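Local structure of uncharacterized protein Lpg0364 (Legionella pneumophila subsp. pneumophila, 4Q63) at residues Val91-Arg94 with Leu95-Arg99. The protein is of unknown function but has a PilZ-like beta-barrel and may, like members of that family, bind the bacterial second messenger cyclic-di-GMP. Sequence-based numbering, arbitrary orientation.
With CD (cadmium ion), chain D.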
loop_
_atom_site.group_PDB
_atom_site.type_symbol
_atom_site.label_atom_id
_atom_site.label_comp_id
_atom_site.label_asym_id
_atom_site.label_seq_id
_atom_site.Cartn_x
_atom_site.Cartn_y
_atom_site.Cartn_z
ATOM N N VAL A 91 8.270 0.928 8.872
ATOM C CA VAL A 91 8.967 0.968 7.589
ATOM C C VAL A 91 8.732 2.331 6.928
ATOM O O VAL A 91 9.649 2.948 6.385
ATOM C CB VAL A 91 8.485 -0.165 6.654
ATOM C CG1 VAL A 91 9.152 -0.055 5.280
ATOM C CG2 VAL A 91 8.776 -1.517 7.277
ATOM N N LEU A 92 7.497 2.796 6.988
ATOM C CA LEU A 92 7.144 4.107 6.454
ATOM C C LEU A 92 7.833 5.239 7.197
ATOM O O LEU A 92 8.229 6.229 6.590
ATOM C CB LEU A 92 5.631 4.306 6.494
ATOM C CG LEU A 92 4.879 3.384 5.536
ATOM C CD1 LEU A 92 3.385 3.609 5.688
ATOM C CD2 LEU A 92 5.338 3.580 4.082
ATOM N N LYS A 93 7.979 5.094 8.512
ATOM C CA LYS A 93 8.676 6.097 9.312
ATOM C C LYS A 93 10.161 6.129 8.955
ATOM O O LYS A 93 10.816 7.183 9.014
ATOM C CB LYS A 93 8.501 5.816 10.806
ATOM C CG LYS A 93 9.196 6.830 11.711
ATOM C CD LYS A 93 9.114 6.421 13.172
ATOM C CE LYS A 93 9.979 7.325 14.041
ATOM N NZ LYS A 93 10.052 6.840 15.446
ATOM N N ARG A 94 10.702 4.972 8.591
ATOM C CA ARG A 94 12.085 4.928 8.144
ATOM C C ARG A 94 12.200 5.612 6.782
ATOM O O ARG A 94 13.060 6.462 6.585
ATOM C CB ARG A 94 12.609 3.492 8.077
ATOM C CG ARG A 94 13.999 3.384 7.465
ATOM C CD ARG A 94 14.442 1.940 7.299
ATOM N NE ARG A 94 15.580 1.829 6.385
ATOM C CZ ARG A 94 16.645 1.059 6.593
ATOM N NH1 ARG A 94 16.729 0.327 7.693
ATOM N NH2 ARG A 94 17.630 1.026 5.704
ATOM N N LEU A 95 11.310 5.262 5.856
ATOM C CA LEU A 95 11.319 5.862 4.519
ATOM C C LEU A 95 11.133 7.384 4.558
ATOM O O LEU A 95 11.736 8.114 3.773
ATOM C CB LEU A 95 10.246 5.223 3.626
ATOM C CG LEU A 95 10.115 5.778 2.200
ATOM C CD1 LEU A 95 11.446 5.725 1.440
ATOM C CD2 LEU A 95 9.017 5.039 1.427
ATOM N N ARG A 96 10.298 7.852 5.479
ATOM C CA ARG A 96 10.046 9.279 5.626
ATOM C C ARG A 96 11.286 10.020 6.137
ATOM O O ARG A 96 11.588 11.125 5.683
ATOM C CB ARG A 96 8.857 9.512 6.558
ATOM C CG ARG A 96 8.380 10.947 6.603
ATOM C CD ARG A 96 7.484 11.153 7.807
ATOM N NE ARG A 96 8.166 10.740 9.032
ATOM C CZ ARG A 96 7.629 10.793 10.246
ATOM N NH1 ARG A 96 8.333 10.395 11.297
ATOM N NH2 ARG A 96 6.394 11.248 10.411
ATOM N N ASP A 97 12.001 9.402 7.078
ATOM C CA ASP A 97 13.241 9.971 7.611
ATOM C C ASP A 97 14.350 10.013 6.561
ATOM O O ASP A 97 15.182 10.923 6.560
ATOM C CB ASP A 97 13.726 9.192 8.842
ATOM C CG ASP A 97 12.806 9.351 10.040
ATOM O OD1 ASP A 97 12.013 10.318 10.058
ATOM O OD2 ASP A 97 12.880 8.513 10.966
ATOM N N GLU A 98 14.360 9.026 5.671
ATOM C CA GLU A 98 15.343 8.981 4.590
ATOM C C GLU A 98 15.173 10.128 3.603
ATOM O O GLU A 98 16.152 10.646 3.071
ATOM C CB GLU A 98 15.253 7.657 3.838
ATOM C CG GLU A 98 16.092 6.553 4.435
ATOM C CD GLU A 98 15.688 5.206 3.892
ATOM O OE1 GLU A 98 16.064 4.177 4.494
ATOM O OE2 GLU A 98 14.988 5.186 2.858
ATOM N N ARG A 99 13.927 10.506 3.345
ATOM C CA ARG A 99 13.646 11.651 2.490
ATOM C C ARG A 99 14.071 12.951 3.160
ATOM O O ARG A 99 14.440 13.911 2.486
ATOM C CB ARG A 99 12.163 11.697 2.138
ATOM C CG ARG A 99 11.741 10.608 1.187
ATOM C CD ARG A 99 10.235 10.637 0.972
ATOM N NE ARG A 99 9.786 9.548 0.110
ATOM C CZ ARG A 99 8.546 9.421 -0.351
ATOM N NH1 ARG A 99 7.613 10.317 -0.034
ATOM N NH2 ARG A 99 8.240 8.396 -1.132
HETATM CD CD CD D . 15.215 2.662 2.491
#
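Arg94 and Glu98, one turn apart on helix 82-100, form an i to i+4 salt bridge whose carboxylate also holds a cadmium ion. The helix follows the last strand of the PilZ-like barrel, and it illustrates how one helical turn can combine backbone, ionic and metal bonds.

Four successive backbone bonds of the alpha-helical pattern run through the turn. Leu95 N donates to Val91 O at 2.9 Å and Arg96 N to Leu92 O, while Asp97 N to Lys93 O and Glu98 N to Arg94 O continue the pattern.

In the ionic pair, Arg94 NE donates to Glu98 OE1 at 3.1 Å, with an N-H...O angle of 149°. Arg94 carries its CG anti to the backbone N (chi1 174°), and the chain runs extended to NE and passes across the Glu98 side chain. OE1 sits at the guanidinium edge, somewhat out of its plane, and the two flat groups stand 85° apart. On the neighbouring flank, the aliphatic CG of Lys93 meets Arg96 NH1 at 3.7 Å, with the guanidinium turned obliquely to it; Arg96 also makes a cation-pi contact with Phe10.

The apolar contacts lie on the face turned to the barrel, next to the Arg94-Glu98 pair, where Val91, Leu92 and Leu95 pack on Ile56 of strand 49-56. Next to that residue, His57 supplies ND1 to the cadmium, so the metal bridges helix and barrel. The cation probably polarises the carboxylate, which chelates it through both oxygens, Glu98 OE2 lying 2.6 Å from the cadmium.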